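Local coordinates for protein glucose-6-phosphate 1-dehydrogenase (Kluyveromyces lactis, PDB 7E6I) that oxidises glucose 6-phosphate with NADP+ to 6-phosphogluconolactone, most likely as the rate-limiting first step of the oxidative pentose phosphate pathway, at residues D19-K23 against K24-A28; L57-K60 against V61-F64; V149-E152 against K153-H157; G186-M189 against V190-L193. All coordinates share one frame; numbering follows the deposited sequence.

Contact 1: residues D19-K23 against K24-A28; sequences DLSKK and KTFPA
F26 turns back along helix 19-34 onto S21. Its CB starts 3.6 Å from S21 O. With chi1 at -84°, CG lies anti to its own carbonyl carbon, and the ring swings down the helix toward the preceding turn. CD2 passes S21 O and, with CE2, reaches S21 OG, which lies near the ring plane at the edge, 3.2 Å from CE2. That hydroxyl has its hydrogen bond with A16 O, and toward F26 it makes a packing contact. The rest of the ring fits among I13 of strand 10-14 and L57 and V61 of helix 54-61, an apolar setting that suits a phenylalanine. Replacing this ring by an alanine is likely to open a gap among I13, L57, V61 and S21 and to weaken the packing between the two helices.

The backbone widens to a pi-type turn: F26 N bonds S21 O at 2.9 Å, almost straight at 177°, while L20 O accepts from K24 N at 2.9 Å and T25 N at 3.1 Å, and weakly from T25 OG1. P27 has no N-H to offer the turn before, so the helix kinks and P27 CD packs against K22 O at 3.1 Å. On the outer side D19 gathers two lysines, with K22 NZ on OD1 at 2.9 Å and a longer, weaker bridge from K23 NZ to OD2.

This is the first helix of a Rossmann beta-alpha-beta unit, strand 10-14 to helix to strand 43-48. It follows the glycine-bearing turn whose residues, with D19 to K22, probably bind NADP+.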
loop_
_atom_site.group_PDB
_atom_site.type_symbol
_atom_site.label_atom_id
_atom_site.label_comp_id
_atom_site.label_asym_id
_atom_site.label_seq_id
_atom_site.Cartn_x
_atom_site.Cartn_y
_atom_site.Cartn_z
ATOM N N ASP A 19 15.397 -0.652 11.003
ATOM C CA ASP A 19 14.778 0.652 10.799
ATOM C C ASP A 19 13.265 0.550 10.770
ATOM O O ASP A 19 12.563 1.344 11.413
ATOM C CB ASP A 19 15.289 1.272 9.501
ATOM C CG ASP A 19 16.449 2.205 9.733
ATOM O OD1 ASP A 19 16.943 2.254 10.886
ATOM O OD2 ASP A 19 16.859 2.886 8.769
ATOM N N LEU A 20 12.741 -0.415 10.011
ATOM C CA LEU A 20 11.296 -0.565 9.912
ATOM C C LEU A 20 10.672 -0.771 11.283
ATOM O O LEU A 20 9.652 -0.154 11.611
ATOM C CB LEU A 20 10.955 -1.732 8.994
ATOM C CG LEU A 20 9.460 -1.994 8.935
ATOM C CD1 LEU A 20 8.763 -0.860 8.191
ATOM C CD2 LEU A 20 9.197 -3.335 8.293
ATOM N N SER A 21 11.300 -1.613 12.109
ATOM C CA SER A 21 10.766 -1.926 13.428
ATOM C C SER A 21 10.708 -0.695 14.313
ATOM O O SER A 21 9.686 -0.430 14.955
ATOM C CB SER A 21 11.614 -3.004 14.098
ATOM O OG SER A 21 11.071 -3.309 15.366
ATOM N N LYS A 22 11.801 0.074 14.365
ATOM C CA LYS A 22 11.863 1.139 15.358
ATOM C C LYS A 22 11.134 2.393 14.903
ATOM O O LYS A 22 10.621 3.139 15.744
ATOM C CB LYS A 22 13.319 1.460 15.718
ATOM C CG LYS A 22 14.167 2.057 14.607
ATOM C CD LYS A 22 15.540 2.494 15.160
ATOM C CE LYS A 22 16.686 2.198 14.175
ATOM N NZ LYS A 22 17.211 3.438 13.519
ATOM N N LYS A 23 11.064 2.638 13.599
ATOM C CA LYS A 23 10.414 3.840 13.096
ATOM C C LYS A 23 8.955 3.635 12.719
ATOM O O LYS A 23 8.227 4.625 12.584
ATOM C CB LYS A 23 11.157 4.377 11.872
ATOM C CG LYS A 23 12.555 4.869 12.160
ATOM C CD LYS A 23 13.081 5.664 10.979
ATOM C CE LYS A 23 14.588 5.569 10.890
ATOM N NZ LYS A 23 15.070 5.803 9.504
ATOM N N LYS A 24 8.505 2.392 12.537
ATOM C CA LYS A 24 7.141 2.176 12.064
ATOM C C LYS A 24 6.370 1.182 12.924
ATOM O O LYS A 24 5.269 1.494 13.393
ATOM C CB LYS A 24 7.152 1.714 10.608
ATOM C CG LYS A 24 7.755 2.739 9.660
ATOM C CD LYS A 24 6.672 3.596 9.026
ATOM C CE LYS A 24 7.256 4.750 8.223
ATOM N NZ LYS A 24 6.262 5.253 7.228
ATOM N N THR A 25 6.926 -0.014 13.139
ATOM C CA THR A 25 6.167 -1.041 13.847
ATOM C C THR A 25 5.911 -0.637 15.292
ATOM O O THR A 25 4.757 -0.599 15.743
ATOM C CB THR A 25 6.892 -2.383 13.792
ATOM O OG1 THR A 25 7.484 -2.556 12.500
ATOM C CG2 THR A 25 5.911 -3.524 14.072
ATOM N N PHE A 26 6.972 -0.323 16.032
ATOM C CA PHE A 26 6.803 0.056 17.428
ATOM C C PHE A 26 6.053 1.377 17.557
ATOM O O PHE A 26 5.157 1.482 18.408
ATOM C CB PHE A 26 8.157 0.095 18.141
ATOM C CG PHE A 26 8.595 -1.253 18.625
ATOM C CD1 PHE A 26 8.183 -1.727 19.862
ATOM C CD2 PHE A 26 9.356 -2.083 17.812
ATOM C CE1 PHE A 26 8.562 -2.991 20.301
ATOM C CE2 PHE A 26 9.736 -3.344 18.241
ATOM C CZ PHE A 26 9.337 -3.796 19.489
ATOM N N PRO A 27 6.354 2.402 16.747
ATOM C CA PRO A 27 5.511 3.606 16.810
ATOM C C PRO A 27 4.039 3.322 16.536
ATOM O O PRO A 27 3.168 3.949 17.157
ATOM C CB PRO A 27 6.143 4.527 15.758
ATOM C CG PRO A 27 7.573 4.119 15.731
ATOM C CD PRO A 27 7.553 2.630 15.917
ATOM N N ALA A 28 3.734 2.374 15.642
ATOM C CA ALA A 28 2.335 2.048 15.384
ATOM C C ALA A 28 1.712 1.337 16.575
ATOM O O ALA A 28 0.559 1.606 16.935
ATOM C CB ALA A 28 2.201 1.189 14.122
#

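Contact 2: residues L57-K60 against V61-F64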
loop_
_atom_site.group_PDB
_atom_site.type_symbol
_atom_site.label_atom_id
_atom_site.label_comp_id
_atom_site.label_asym_id
_atom_site.label_seq_id
_atom_site.Cartn_x
_atom_site.Cartn_y
_atom_site.Cartn_z
ATOM N N LEU A 57 16.368 -1.432 23.553
ATOM C CA LEU A 57 15.201 -1.414 22.677
ATOM C C LEU A 57 14.301 -0.220 22.977
ATOM O O LEU A 57 13.958 0.555 22.077
ATOM C CB LEU A 57 14.419 -2.718 22.819
ATOM C CG LEU A 57 13.287 -2.864 21.800
ATOM C CD1 LEU A 57 13.835 -2.702 20.389
ATOM C CD2 LEU A 57 12.556 -4.189 21.966
ATOM N N ARG A 58 13.901 -0.066 24.245
ATOM C CA ARG A 58 13.004 1.023 24.620
ATOM C C ARG A 58 13.592 2.374 24.246
ATOM O O ARG A 58 12.889 3.239 23.709
ATOM C CB ARG A 58 12.705 0.971 26.117
ATOM C CG ARG A 58 11.972 -0.276 26.553
ATOM C CD ARG A 58 12.165 -0.542 28.023
ATOM N NE ARG A 58 11.484 -1.755 28.467
ATOM C CZ ARG A 58 11.805 -2.418 29.573
ATOM N NH1 ARG A 58 12.797 -1.978 30.335
ATOM N NH2 ARG A 58 11.138 -3.515 29.922
ATOM N N GLU A 59 14.879 2.575 24.511
ATOM C CA GLU A 59 15.489 3.854 24.186
ATOM C C GLU A 59 15.732 3.997 22.698
ATOM O O GLU A 59 15.828 5.121 22.204
ATOM C CB GLU A 59 16.794 4.034 24.960
ATOM C CG GLU A 59 16.607 4.088 26.474
ATOM C CD GLU A 59 15.892 5.351 26.949
ATOM O OE1 GLU A 59 15.878 6.359 26.204
ATOM O OE2 GLU A 59 15.353 5.339 28.078
ATOM N N LYS A 60 15.824 2.887 21.972
ATOM C CA LYS A 60 15.996 2.961 20.527
ATOM C C LYS A 60 14.724 3.456 19.841
ATOM O O LYS A 60 14.789 4.186 18.846
ATOM C CB LYS A 60 16.411 1.591 19.989
ATOM C CG LYS A 60 17.168 1.607 18.671
ATOM C CD LYS A 60 17.529 0.183 18.240
ATOM C CE LYS A 60 18.824 0.138 17.425
ATOM N NZ LYS A 60 18.566 0.152 15.949
ATOM N N VAL A 61 13.556 3.084 20.360
ATOM C CA VAL A 61 12.306 3.341 19.647
ATOM C C VAL A 61 11.604 4.593 20.166
ATOM O O VAL A 61 10.853 5.239 19.426
ATOM C CB VAL A 61 11.373 2.117 19.718
ATOM C CG1 VAL A 61 12.147 0.831 19.448
ATOM C CG2 VAL A 61 10.689 2.049 21.055
ATOM N N LYS A 62 11.858 4.956 21.432
ATOM C CA LYS A 62 11.309 6.147 22.077
ATOM C C LYS A 62 11.395 7.399 21.202
ATOM O O LYS A 62 10.423 8.163 21.144
ATOM C CB LYS A 62 12.017 6.389 23.415
ATOM C CG LYS A 62 11.382 7.450 24.297
ATOM C CD LYS A 62 11.818 7.292 25.754
ATOM C CE LYS A 62 11.354 8.464 26.624
ATOM N NZ LYS A 62 11.084 8.071 28.047
ATOM N N PRO A 63 12.509 7.659 20.504
ATOM C CA PRO A 63 12.567 8.864 19.658
ATOM C C PRO A 63 11.570 8.872 18.526
ATOM O O PRO A 63 11.455 9.894 17.843
ATOM C CB PRO A 63 14.000 8.854 19.115
ATOM C CG PRO A 63 14.756 8.080 20.098
ATOM C CD PRO A 63 13.833 7.013 20.580
ATOM N N PHE A 64 10.847 7.779 18.295
ATOM C CA PHE A 64 9.940 7.700 17.164
ATOM C C PHE A 64 8.487 7.562 17.564
ATOM O O PHE A 64 7.611 7.739 16.707
ATOM C CB PHE A 64 10.340 6.533 16.250
ATOM C CG PHE A 64 11.735 6.657 15.712
ATOM C CD1 PHE A 64 12.021 7.553 14.695
ATOM C CD2 PHE A 64 12.770 5.909 16.254
ATOM C CE1 PHE A 64 13.317 7.679 14.206
ATOM C CE2 PHE A 64 14.056 6.027 15.773
ATOM C CZ PHE A 64 14.335 6.911 14.750
#
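V61 meets L57 one turn back, where helix 54-61 of the NADP-binding Rossmann domain runs into the loop that follows. Backbone bonds make the frame. V61 N donates to L57 O at 3.1 Å and K62 N to R58 O at 3.0 Å, each spanning four residues as in an alpha-helix, while V61 N also leans weakly on R58 O. P63 cannot continue the series, having no N-H; its CD rests instead against E59 O at 3.2 Å. F64 N then closes on V61 O at 2.8 Å.

The apolar part is small. L57 CD1 touches V61 CG1 at 4.0 Å, the two side chains slanting across each other, and V61 also meets K22 and F26 of helix 19-34, while L57 leans on V84 and Y86 of strand 84-88. A beta-branched residue fits here: CG1 is anti to its own carbonyl carbon (chi1 -45°) and lies over L57 O, and CG2 faces R58 O. A serine in its place would probably lose the contact with L57 CD1 and open a gap beside F26.

The charged side chains find their partners mostly beyond this turn. E59 and K62 run side by side in the same direction, but OE2 and NZ stay 5.1 Å apart, too far for a salt bridge. K60 sends its amine to S17 O, and R58 its guanidinium to V84 O, tying this helix to its surroundings. F64, which packs on K22, K23 and P27, presents its ring edge to K60 O, with CE2 3.7 Å from that oxygen.

Contact 3: residues V149-E152 against K153-H157; sequences VIVE and KPFGH. With BG6 (6-O-phosphono-beta-D-glucopyranose), chain B.
V151 and F155 lie obliquely across each other, V151 CG2 touching F155 CE1 at 4.0 Å. The peptide bond before P154 is cis, and the chain bends there, which probably helps bring the F155 ring beside the strand end. F155 CG stands anti to its carbonyl carbon (chi1 -37°), which turns the ring back against the end of the strand. There V151 O lies near the ring plane at its edge, 3.8 Å from CZ, and E152 O approaches CE1 obliquely at 3.5 Å. One face of the ring carries K153 CA, 3.5 Å above the plane and displaced toward the rim. A flat, wide side chain thus covers the backbone of the turn.

E152 and K153 take other courses. E152 is stretched out beyond CG, and its OE1 makes a weak bond to Y121 OH. K153 has its CG between the backbone N and the carbonyl carbon (chi1 75°) and its chain bends at chi2, a course that carries the amine to the sugar. NZ donates to BG6 O1 at 2.9 Å and also to D240 O, so the amine that meets the anomeric hydroxyl is also held by a backbone carbonyl. A lysine suits the place, being long enough to cross from the strand end to the substrate. G156 has backbone angles at which any side chain would jam against F155 O. The run E152 to G156 matches the EKPxG motif of this enzyme family.

Strand 146-152 lies between strands 117-122 and 178-181 of the parallel sheet, and K153 packs against N244 and H245, the probable proton acceptor, on helix 236-254.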
loop_
_atom_site.group_PDB
_atom_site.type_symbol
_atom_site.label_atom_id
_atom_site.label_comp_id
_atom_site.label_asym_id
_atom_site.label_seq_id
_atom_site.Cartn_x
_atom_site.Cartn_y
_atom_site.Cartn_z
ATOM N N VAL A 149 0.918 -14.399 11.549
ATOM C CA VAL A 149 2.185 -13.775 11.196
ATOM C C VAL A 149 1.937 -12.712 10.130
ATOM O O VAL A 149 1.199 -12.939 9.167
ATOM C CB VAL A 149 3.249 -14.806 10.763
ATOM C CG1 VAL A 149 2.642 -16.187 10.521
ATOM C CG2 VAL A 149 4.049 -14.312 9.560
ATOM N N ILE A 150 2.528 -11.538 10.338
ATOM C CA ILE A 150 2.483 -10.433 9.396
ATOM C C ILE A 150 3.796 -10.402 8.631
ATOM O O ILE A 150 4.876 -10.407 9.236
ATOM C CB ILE A 150 2.253 -9.098 10.122
ATOM C CG1 ILE A 150 0.869 -9.054 10.754
ATOM C CG2 ILE A 150 2.425 -7.944 9.164
ATOM C CD1 ILE A 150 0.760 -8.004 11.832
ATOM N N VAL A 151 3.708 -10.372 7.303
ATOM C CA VAL A 151 4.843 -10.063 6.451
ATOM C C VAL A 151 4.435 -8.948 5.505
ATOM O O VAL A 151 3.258 -8.767 5.178
ATOM C CB VAL A 151 5.363 -11.281 5.657
ATOM C CG1 VAL A 151 6.365 -12.058 6.498
ATOM C CG2 VAL A 151 4.220 -12.166 5.209
ATOM N N GLU A 152 5.439 -8.209 5.053
ATOM C CA GLU A 152 5.247 -6.991 4.288
ATOM C C GLU A 152 5.879 -7.144 2.911
ATOM O O GLU A 152 6.870 -7.860 2.747
ATOM C CB GLU A 152 5.865 -5.812 5.033
ATOM C CG GLU A 152 5.550 -4.473 4.438
ATOM C CD GLU A 152 5.843 -3.338 5.394
ATOM O OE1 GLU A 152 6.069 -3.596 6.619
ATOM O OE2 GLU A 152 5.838 -2.184 4.897
ATOM N N LYS A 153 5.298 -6.472 1.919
ATOM C CA LYS A 153 5.831 -6.558 0.571
ATOM C C LYS A 153 7.245 -5.975 0.545
ATOM O O LYS A 153 7.581 -5.107 1.353
ATOM C CB LYS A 153 4.916 -5.823 -0.414
ATOM C CG LYS A 153 4.998 -4.299 -0.360
ATOM C CD LYS A 153 5.863 -3.732 -1.491
ATOM C CE LYS A 153 5.736 -2.194 -1.605
ATOM N NZ LYS A 153 6.922 -1.544 -2.277
ATOM N N PRO A 154 8.101 -6.418 -0.393
ATOM C CA PRO A 154 7.844 -7.281 -1.550
ATOM C C PRO A 154 7.839 -8.781 -1.250
ATOM O O PRO A 154 8.595 -9.258 -0.399
ATOM C CB PRO A 154 9.006 -6.933 -2.480
ATOM C CG PRO A 154 10.129 -6.692 -1.537
ATOM C CD PRO A 154 9.535 -6.109 -0.276
ATOM N N PHE A 155 6.977 -9.511 -1.952
ATOM C CA PHE A 155 7.009 -10.966 -1.930
ATOM C C PHE A 155 7.444 -11.466 -3.302
ATOM O O PHE A 155 6.652 -12.076 -4.027
ATOM C CB PHE A 155 5.640 -11.541 -1.562
ATOM C CG PHE A 155 4.908 -10.739 -0.541
ATOM C CD1 PHE A 155 5.172 -10.910 0.811
ATOM C CD2 PHE A 155 3.963 -9.806 -0.924
ATOM C CE1 PHE A 155 4.502 -10.177 1.769
ATOM C CE2 PHE A 155 3.286 -9.066 0.019
ATOM C CZ PHE A 155 3.550 -9.246 1.375
ATOM N N GLY A 156 8.681 -11.198 -3.678
ATOM C CA GLY A 156 9.156 -11.512 -5.008
ATOM C C GLY A 156 9.401 -10.258 -5.828
ATOM O O GLY A 156 9.011 -9.148 -5.465
ATOM N N HIS A 157 10.095 -10.463 -6.948
ATOM C CA HIS A 157 10.387 -9.413 -7.907
ATOM C C HIS A 157 9.894 -9.764 -9.303
ATOM O O HIS A 157 10.072 -8.961 -10.231
ATOM C CB HIS A 157 11.896 -9.140 -7.945
ATOM C CG HIS A 157 12.720 -10.382 -8.034
ATOM N ND1 HIS A 157 13.123 -10.922 -9.238
ATOM C CD2 HIS A 157 13.185 -11.211 -7.073
ATOM C CE1 HIS A 157 13.823 -12.022 -9.013
ATOM N NE2 HIS A 157 13.869 -12.223 -7.708
HETATM C C1 BG6 B . 7.326 2.244 -0.912
HETATM C C2 BG6 B . 8.272 2.526 -2.078
HETATM O O1 BG6 B . 6.663 1.048 -1.024
HETATM O O5 BG6 B . 6.282 3.320 -0.858
HETATM C C3 BG6 B . 8.881 3.881 -1.973
HETATM O O2 BG6 B . 9.309 1.539 -2.160
HETATM C C4 BG6 B . 7.831 4.943 -1.938
HETATM O O3 BG6 B . 9.728 4.144 -3.124
HETATM C C5 BG6 B . 6.847 4.687 -0.796
HETATM O O4 BG6 B . 8.473 6.215 -1.789
HETATM C C6 BG6 B . 5.667 5.620 -0.809
HETATM O O6 BG6 B . 4.830 5.274 0.279
HETATM P P BG6 B . 3.969 6.487 1.016
HETATM O O1P BG6 B . 3.250 7.124 -0.158
HETATM O O2P BG6 B . 4.935 7.423 1.694
HETATM O O3P BG6 B . 2.994 5.972 2.073
#

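Contact 4: residues G186-M189 against V190-L193. With BG6 (6-O-phosphono-beta-D-glucopyranose), chain B.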
loop_
_atom_site.group_PDB
_atom_site.type_symbol
_atom_site.label_atom_id
_atom_site.label_comp_id
_atom_site.label_asym_id
_atom_site.label_seq_id
_atom_site.Cartn_x
_atom_site.Cartn_y
_atom_site.Cartn_z
ATOM N N GLY A 186 -3.921 0.409 4.253
ATOM C CA GLY A 186 -4.242 0.939 5.564
ATOM C C GLY A 186 -4.468 2.440 5.601
ATOM O O GLY A 186 -4.735 2.994 6.673
ATOM N N LYS A 187 -4.352 3.108 4.448
ATOM C CA LYS A 187 -4.548 4.551 4.372
ATOM C C LYS A 187 -6.030 4.892 4.414
ATOM O O LYS A 187 -6.855 4.227 3.783
ATOM C CB LYS A 187 -3.932 5.107 3.092
ATOM C CG LYS A 187 -2.416 5.026 3.034
ATOM C CD LYS A 187 -1.879 5.683 1.771
ATOM C CE LYS A 187 -0.385 5.441 1.626
ATOM N NZ LYS A 187 0.453 6.479 2.313
ATOM N N GLU A 188 -6.363 5.951 5.160
ATOM C CA GLU A 188 -7.759 6.269 5.441
ATOM C C GLU A 188 -8.566 6.381 4.157
ATOM O O GLU A 188 -9.612 5.745 4.012
ATOM C CB GLU A 188 -7.835 7.562 6.252
ATOM C CG GLU A 188 -9.211 8.191 6.340
ATOM C CD GLU A 188 -10.193 7.410 7.222
ATOM O OE1 GLU A 188 -9.751 6.533 7.998
ATOM O OE2 GLU A 188 -11.418 7.680 7.134
ATOM N N MET A 189 -8.066 7.143 3.185
ATOM C CA MET A 189 -8.857 7.374 1.981
ATOM C C MET A 189 -8.924 6.129 1.104
ATOM O O MET A 189 -9.928 5.914 0.418
ATOM C CB MET A 189 -8.303 8.565 1.197
ATOM C CG MET A 189 -9.203 9.028 0.057
ATOM S SD MET A 189 -10.737 9.826 0.614
ATOM C CE MET A 189 -10.117 10.785 1.976
ATOM N N VAL A 190 -7.887 5.290 1.107
ATOM C CA VAL A 190 -8.018 4.028 0.393
ATOM C C VAL A 190 -9.128 3.180 1.015
ATOM O O VAL A 190 -9.921 2.555 0.298
ATOM C CB VAL A 190 -6.670 3.283 0.357
ATOM C CG1 VAL A 190 -6.823 1.937 -0.359
ATOM C CG2 VAL A 190 -5.628 4.136 -0.349
ATOM N N LYS A 191 -9.232 3.179 2.357
ATOM C CA LYS A 191 -10.255 2.380 3.032
ATOM C C LYS A 191 -11.672 2.897 2.794
ATOM O O LYS A 191 -12.623 2.124 2.921
ATOM C CB LYS A 191 -9.977 2.311 4.537
ATOM C CG LYS A 191 -8.740 1.496 4.894
ATOM C CD LYS A 191 -8.657 1.195 6.398
ATOM C CE LYS A 191 -8.365 2.447 7.223
ATOM N NZ LYS A 191 -8.701 2.239 8.666
ATOM N N ASN A 192 -11.845 4.166 2.436
ATOM C CA ASN A 192 -13.177 4.678 2.137
ATOM C C ASN A 192 -13.693 4.304 0.745
ATOM O O ASN A 192 -14.878 4.531 0.475
ATOM C CB ASN A 192 -13.194 6.206 2.243
ATOM C CG ASN A 192 -12.808 6.711 3.619
ATOM O OD1 ASN A 192 -13.091 6.075 4.631
ATOM N ND2 ASN A 192 -12.170 7.876 3.661
ATOM N N LEU A 193 -12.846 3.782 -0.156
ATOM C CA LEU A 193 -13.226 3.731 -1.566
ATOM C C LEU A 193 -14.451 2.852 -1.800
ATOM O O LEU A 193 -15.337 3.211 -2.585
ATOM C CB LEU A 193 -12.055 3.246 -2.425
ATOM C CG LEU A 193 -10.869 4.200 -2.593
ATOM C CD1 LEU A 193 -9.755 3.541 -3.402
ATOM C CD2 LEU A 193 -11.288 5.514 -3.223
HETATM C C1 BG6 B . 7.326 2.244 -0.912
HETATM C C2 BG6 B . 8.272 2.526 -2.078
HETATM O O1 BG6 B . 6.663 1.048 -1.024
HETATM O O5 BG6 B . 6.282 3.320 -0.858
HETATM C C3 BG6 B . 8.881 3.881 -1.973
HETATM O O2 BG6 B . 9.309 1.539 -2.160
HETATM C C4 BG6 B . 7.831 4.943 -1.938
HETATM O O3 BG6 B . 9.728 4.144 -3.124
HETATM C C5 BG6 B . 6.847 4.687 -0.796
HETATM O O4 BG6 B . 8.473 6.215 -1.789
HETATM C C6 BG6 B . 5.667 5.620 -0.809
HETATM O O6 BG6 B . 4.830 5.274 0.279
HETATM P P BG6 B . 3.969 6.487 1.016
HETATM O O1P BG6 B . 3.250 7.124 -0.158
HETATM O O2P BG6 B . 4.935 7.423 1.694
HETATM O O3P BG6 B . 2.994 5.972 2.073
HETATM O O HOH W 1 -7.841 5.075 9.047
#
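The carboxylate of E188 and the amide of N192, one helical turn apart, slant past each other with their planes 73° from parallel. OE2 and OD1 are 3.4 Å apart, both acceptors, so they merely adjoin. E188 O lies above the amide plane, 3.4 Å from N192 CG, too poorly angled for ND2 to donate to it. M189 crosses the amide at about a right angle, SD 3.9 Å from ND2; its long apolar chain suits a place between this amide and I370, I372 and Y406.

The other carboxylate oxygen works through water: the water donates to E188 OE1 at 2.6 Å and accepts from K191 NZ at 3.0 Å, joining two charges too far apart to pair directly. K191 NZ is further held by S417 OG.

K187, the N-cap residue, accepts K191 N on its carbonyl O at 3.0 Å, nearly in line with the C=O. Its CB meets V190 CG2 at 4.0 Å. The side chain runs extended and then bends at chi4 (-88°), delivering NZ to phosphate oxygen O3P of BG6 at 2.6 Å. Q373 OE1 takes a second bond from this amine and Y184 a cation-pi contact, which probably helps to position it on the phosphate.

Short helix 188-191 and the residues at its two ends lie against strand 367-373: K187 touches I372, M189 both I370 and I372, and L193 I370, while Y406 of helix 403-406 borders E188, M189 and N192.

Overall arrangement
The four contacts lie in series along the chain. Contacts 1 and 2 are direct neighbours, centres 9 Å apart: K22 CE approaches K60 NZ at 3.3 Å, and K23 CG packs on F64 CE1 at 3.6 Å. Contact 1 also touches contact 3, through L20 CD2 and E152 OE1 at 3.6 Å, which puts the probable NADP+-binding helix start beside the residue preceding K153. Contacts 3 and 4 do not touch, their nearest atoms being about 10 Å apart, yet they grip BG6 from two ends, the sugar by K153 and the phosphate by K187. D240, E221, H183, Q373 and H245 complete its hydrogen bonding, with K339. Contact 2 stands farthest from contact 4, with centres about 29 Å apart.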